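Local coordinates for conserved hypothetical protein (Deinococcus radiodurans, PDB 2A1V), which is of unknown function but belongs to the YjbR family, a group of small alpha/beta proteins for some of which DNA binding has been proposed, at residues A[112-117]-A[130-134]; A[38-43]-A[119-124]. All blocks are in the same frame, centred on the assembly; numbering follows the deposited sequence.

Contact 1 (A[112-117]-A[130-134])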
# COMPACT_ATOMS: atom_id res chain seq x y z
N TYR A 112 4.54 -1.30 1.36
CA TYR A 112 5.82 -0.63 1.04
C TYR A 112 7.03 -1.39 1.58
O TYR A 112 7.95 -1.67 0.83
CB TYR A 112 5.82 0.83 1.57
CG TYR A 112 7.15 1.56 1.47
CD1 TYR A 112 8.09 1.43 2.46
CD2 TYR A 112 7.47 2.34 0.35
CE1 TYR A 112 9.33 2.03 2.35
CE2 TYR A 112 8.68 2.99 0.24
CZ TYR A 112 9.61 2.83 1.25
OH TYR A 112 10.82 3.45 1.18
N LEU A 113 7.03 -1.69 2.88
CA LEU A 113 8.17 -2.43 3.49
C LEU A 113 8.40 -3.81 2.89
O LEU A 113 9.55 -4.22 2.60
CB LEU A 113 8.01 -2.57 4.99
CG LEU A 113 8.34 -1.27 5.72
CD1 LEU A 113 7.78 -1.33 7.20
CD2 LEU A 113 9.86 -1.01 5.71
N LEU A 114 7.30 -4.51 2.68
CA LEU A 114 7.37 -5.85 2.12
C LEU A 114 7.99 -5.77 0.75
O LEU A 114 8.85 -6.56 0.39
CB LEU A 114 5.95 -6.43 2.07
CG LEU A 114 5.54 -7.75 1.49
CD1 LEU A 114 4.15 -8.15 2.14
CD2 LEU A 114 5.43 -7.67 -0.01
N VAL A 115 7.53 -4.82 -0.04
CA VAL A 115 8.09 -4.65 -1.37
C VAL A 115 9.60 -4.33 -1.36
O VAL A 115 10.34 -4.90 -2.13
CB VAL A 115 7.28 -3.67 -2.25
CG1 VAL A 115 8.00 -3.41 -3.54
CG2 VAL A 115 5.88 -4.22 -2.51
N THR A 116 10.02 -3.43 -0.49
CA THR A 116 11.45 -3.18 -0.32
C THR A 116 12.25 -4.41 0.07
O THR A 116 13.39 -4.56 -0.33
CB THR A 116 11.76 -2.03 0.65
OG1 THR A 116 11.40 -2.39 1.98
CG2 THR A 116 10.99 -0.78 0.34
N LYS A 117 11.65 -5.26 0.89
CA LYS A 117 12.26 -6.51 1.29
C LYS A 117 12.29 -7.54 0.18
O LYS A 117 13.30 -8.16 -0.05
CB LYS A 117 11.61 -7.09 2.55
CG LYS A 117 11.83 -6.32 3.84
CD LYS A 117 13.21 -5.71 3.93
CE LYS A 117 13.59 -5.34 5.36
NZ LYS A 117 12.46 -4.99 6.24
N LEU A 130 16.79 2.39 1.35
CA LEU A 130 15.46 1.95 1.77
C LEU A 130 15.53 1.45 3.20
O LEU A 130 16.37 0.62 3.49
CB LEU A 130 14.97 0.81 0.87
CG LEU A 130 14.91 1.16 -0.61
CD1 LEU A 130 14.45 -0.04 -1.43
CD2 LEU A 130 14.01 2.39 -0.86
N PRO A 131 14.63 1.93 4.10
CA PRO A 131 14.79 1.59 5.51
C PRO A 131 14.26 0.20 5.92
O PRO A 131 13.36 -0.33 5.27
CB PRO A 131 14.04 2.69 6.21
CG PRO A 131 12.87 2.91 5.30
CD PRO A 131 13.47 2.82 3.91
N ASP A 132 14.88 -0.39 6.95
CA ASP A 132 14.42 -1.67 7.54
C ASP A 132 13.02 -1.55 8.15
O ASP A 132 12.20 -2.43 7.97
CB ASP A 132 15.41 -2.17 8.63
CG ASP A 132 15.03 -3.56 9.21
OD1 ASP A 132 14.82 -4.56 8.47
OD2 ASP A 132 14.97 -3.66 10.45
N SER A 133 12.76 -0.46 8.86
CA SER A 133 11.42 -0.17 9.45
C SER A 133 11.07 1.29 9.23
O SER A 133 11.95 2.09 8.84
CB SER A 133 11.39 -0.47 10.97
OG SER A 133 12.36 0.32 11.69
N LEU A 134 9.82 1.65 9.53
CA LEU A 134 9.30 3.04 9.39
C LEU A 134 8.92 3.71 10.74
O LEU A 134 8.30 3.10 11.63
CB LEU A 134 8.08 3.09 8.45
CG LEU A 134 8.32 2.61 7.02
CD1 LEU A 134 7.01 2.24 6.25
CD2 LEU A 134 9.16 3.59 6.24

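Contact 2 (A[38-43]-A[119-124])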
# COMPACT_ATOMS: atom_id res chain seq x y z
N VAL A 38 8.04 1.99 -5.59
CA VAL A 38 9.24 2.32 -4.85
C VAL A 38 10.47 1.80 -5.61
O VAL A 38 10.47 0.70 -6.18
CB VAL A 38 9.19 1.73 -3.40
CG1 VAL A 38 8.95 0.23 -3.41
CG2 VAL A 38 10.44 2.02 -2.62
N GLY A 39 11.51 2.63 -5.61
CA GLY A 39 12.82 2.21 -6.08
C GLY A 39 13.54 3.22 -6.92
O GLY A 39 13.33 4.39 -6.78
N TYR A 40 14.45 2.74 -7.77
CA TYR A 40 15.19 3.65 -8.67
C TYR A 40 14.22 4.08 -9.78
O TYR A 40 13.20 3.44 -10.07
CB TYR A 40 16.44 2.97 -9.31
CG TYR A 40 17.41 2.24 -8.34
CD1 TYR A 40 17.11 0.93 -7.86
CD2 TYR A 40 18.62 2.84 -7.95
CE1 TYR A 40 18.01 0.22 -7.02
CE2 TYR A 40 19.52 2.17 -7.09
CZ TYR A 40 19.22 0.85 -6.61
OH TYR A 40 20.10 0.18 -5.75
N LEU A 41 14.56 5.18 -10.40
CA LEU A 41 13.84 5.59 -11.57
C LEU A 41 13.93 4.54 -12.66
O LEU A 41 12.97 4.35 -13.39
CB LEU A 41 14.29 7.01 -12.02
CG LEU A 41 13.63 8.18 -11.27
CD1 LEU A 41 14.01 9.53 -11.98
CD2 LEU A 41 12.08 8.06 -11.21
N SER A 42 15.02 3.76 -12.72
CA SER A 42 15.12 2.68 -13.71
C SER A 42 14.65 1.29 -13.25
O SER A 42 14.71 0.31 -14.01
CB SER A 42 16.56 2.57 -14.22
OG SER A 42 17.40 2.01 -13.20
N LYS A 43 14.24 1.17 -11.99
CA LYS A 43 13.76 -0.10 -11.43
C LYS A 43 12.89 0.18 -10.21
O LYS A 43 13.38 0.28 -9.12
CB LYS A 43 14.93 -1.02 -11.06
CG LYS A 43 14.49 -2.46 -10.65
CD LYS A 43 15.48 -3.03 -9.59
CE LYS A 43 14.85 -4.12 -8.68
NZ LYS A 43 15.89 -4.89 -7.98
N GLY A 119 11.63 -7.14 -3.24
CA GLY A 119 11.93 -6.74 -4.60
C GLY A 119 13.31 -6.17 -4.83
O GLY A 119 13.68 -5.89 -5.97
N PHE A 120 14.05 -5.99 -3.73
CA PHE A 120 15.38 -5.33 -3.69
C PHE A 120 16.28 -6.16 -2.76
O PHE A 120 15.81 -6.79 -1.82
CB PHE A 120 15.24 -3.90 -3.15
CG PHE A 120 14.42 -3.03 -4.05
CD1 PHE A 120 13.06 -3.01 -3.96
CD2 PHE A 120 15.03 -2.31 -5.05
CE1 PHE A 120 12.31 -2.29 -4.81
CE2 PHE A 120 14.26 -1.57 -5.92
CZ PHE A 120 12.90 -1.56 -5.79
N THR A 121 17.56 -6.19 -3.06
CA THR A 121 18.50 -6.90 -2.22
C THR A 121 18.97 -5.97 -1.13
O THR A 121 18.76 -4.77 -1.16
CB THR A 121 19.71 -7.42 -3.00
OG1 THR A 121 20.44 -6.33 -3.55
CG2 THR A 121 19.27 -8.37 -4.10
N LYS A 122 19.59 -6.58 -0.13
CA LYS A 122 20.29 -5.89 0.93
C LYS A 122 21.22 -4.79 0.40
O LYS A 122 21.20 -3.67 0.92
CB LYS A 122 21.04 -6.93 1.78
CG LYS A 122 22.12 -6.34 2.67
CD LYS A 122 22.54 -7.31 3.81
CE LYS A 122 23.35 -6.53 4.87
NZ LYS A 122 22.37 -5.84 5.80
N ALA A 123 22.00 -5.09 -0.64
CA ALA A 123 22.89 -4.03 -1.24
C ALA A 123 22.11 -2.86 -1.85
O ALA A 123 22.50 -1.72 -1.71
CB ALA A 123 23.81 -4.62 -2.33
N GLU A 124 21.05 -3.20 -2.58
CA GLU A 124 20.18 -2.21 -3.17
C GLU A 124 19.58 -1.30 -2.11
O GLU A 124 19.55 -0.06 -2.27
CB GLU A 124 19.04 -2.88 -3.95
CG GLU A 124 19.37 -3.21 -5.38
CD GLU A 124 18.21 -3.93 -6.07
OE1 GLU A 124 17.89 -5.07 -5.65
OE2 GLU A 124 17.62 -3.31 -6.99

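Contact 1 (A[112-117]-A[130-134])
This small alpha/beta domain illustrates how a segment near the end of the chain can cover a helix that already lies against an antiparallel sheet. Here the sheet carries helix 101-119, and the irregular segment 130-134, which follows helix 122-128, returns to the last turns of the earlier helix. Tyr-112, Leu-113, Thr-116 and Lys-117 meet it, the i, i+1, i+4, i+5 spacing of one helical face, and together the two segments bury 399 Å².

Apolar contacts make up most of the interface. Leu-113 CD1 and Leu-134 CD1 approach to 3.8 Å, and Tyr-112 CD1 lies 4.0 Å from that same methyl of Leu-134. Pro-131 sets its CD at the edge of the tyrosine ring, 3.9 Å from Tyr-112 OH, while the hydroxyl itself is hydrogen-bonded to Pro-21 O. Further along the helix, Thr-116 CB packs on Leu-130 CD1 at 3.9 Å. Leu-130 and Tyr-112 both also touch Val-38 of strand 33-38, so the tail reaches the layer between helix and sheet.

Polar contacts gather at the more open margin, where Lys-117 stretches across. Its NZ donates to Asp-132 O at 3.1 Å and forms a salt bridge with Asp-132 OD1 at 3.3 Å, the latter weak as a hydrogen bond. One amino group thus holds both backbone and side chain of a single residue. Within the helix, Thr-116 turns its hydroxyl back to the preceding turn: OG1, at chi1 near +60°, donates to Leu-113 O at 2.7 Å.

Contact 2 (A[38-43]-A[119-124])
Three residues, Phe-120, Lys-43 and Glu-124, illustrate how a hairpin end can be clasped by the junction between two helices. Phe-120 gives the most surface. Its ring edge faces backbone: CZ lies 3.3 Å from Val-38 O, and CE2 is 3.8 Å from Lys-43 O. Gly-39 passes close by, its CA 3.8 Å from Phe-120 CZ. A side chain would not fit there, since a CB would fall onto both Phe-120 CZ and Lys-43 O, and the backbone angles of Gly-39 (138°/-155°) by themselves call for glycine.

Lys-43 extends beside the same ring, its CE 3.8 Å from Phe-120 CE2. Its ammonium group stands 4.6 Å from the ring centroid and 34° off the normal, an off-centre cation-pi contact. From there NZ donates to Gly-119 O at 3.2 Å and to Glu-124 OE2 at 2.5 Å, the second bond being part of a salt bridge.

Glu-124 links this charge to the helix start. While OE2 takes the lysine, OE1 accepts from Thr-121 N at 2.8 Å, and Glu-124 N makes a weak bond of 3.3 Å to Thr-121 OG1. Its CG also lies 3.5 Å from Tyr-40 OH, whose hydrogen-bonding partner is Glu-127 further along the helix.

On the other side, a type I turn from Tyr-40 to Lys-43 joins strands 33-38 and 43-51. The arrangement is thus a beta hairpin docked on a helix N terminus, where Thr-121 as N-cap and Glu-124 form a classic capping box.

How the contacts relate
From the N terminus, the chain first lays down 38-43 between two neighbouring strands, then runs through the rest of the sheet to helix 101-119. Segment 112-117 comes next, then 119-124, where contact 2 closes a loop with 75 intervening residues. Contact 1 closes at 130-134 a much shorter loop of 12 residues, which takes in the end of helix 101-119 and helix 122-128. The order makes the contacts cross: each has one segment within the other's loop. They also touch in space, through Tyr-112 CE2 and Val-38 CG2 at 3.5 Å and Leu-130 CD1 and Phe-120 CG at 4.0 Å. Together they tie the sheet's hairpin, both C-terminal helices and the tail into one continuous packing.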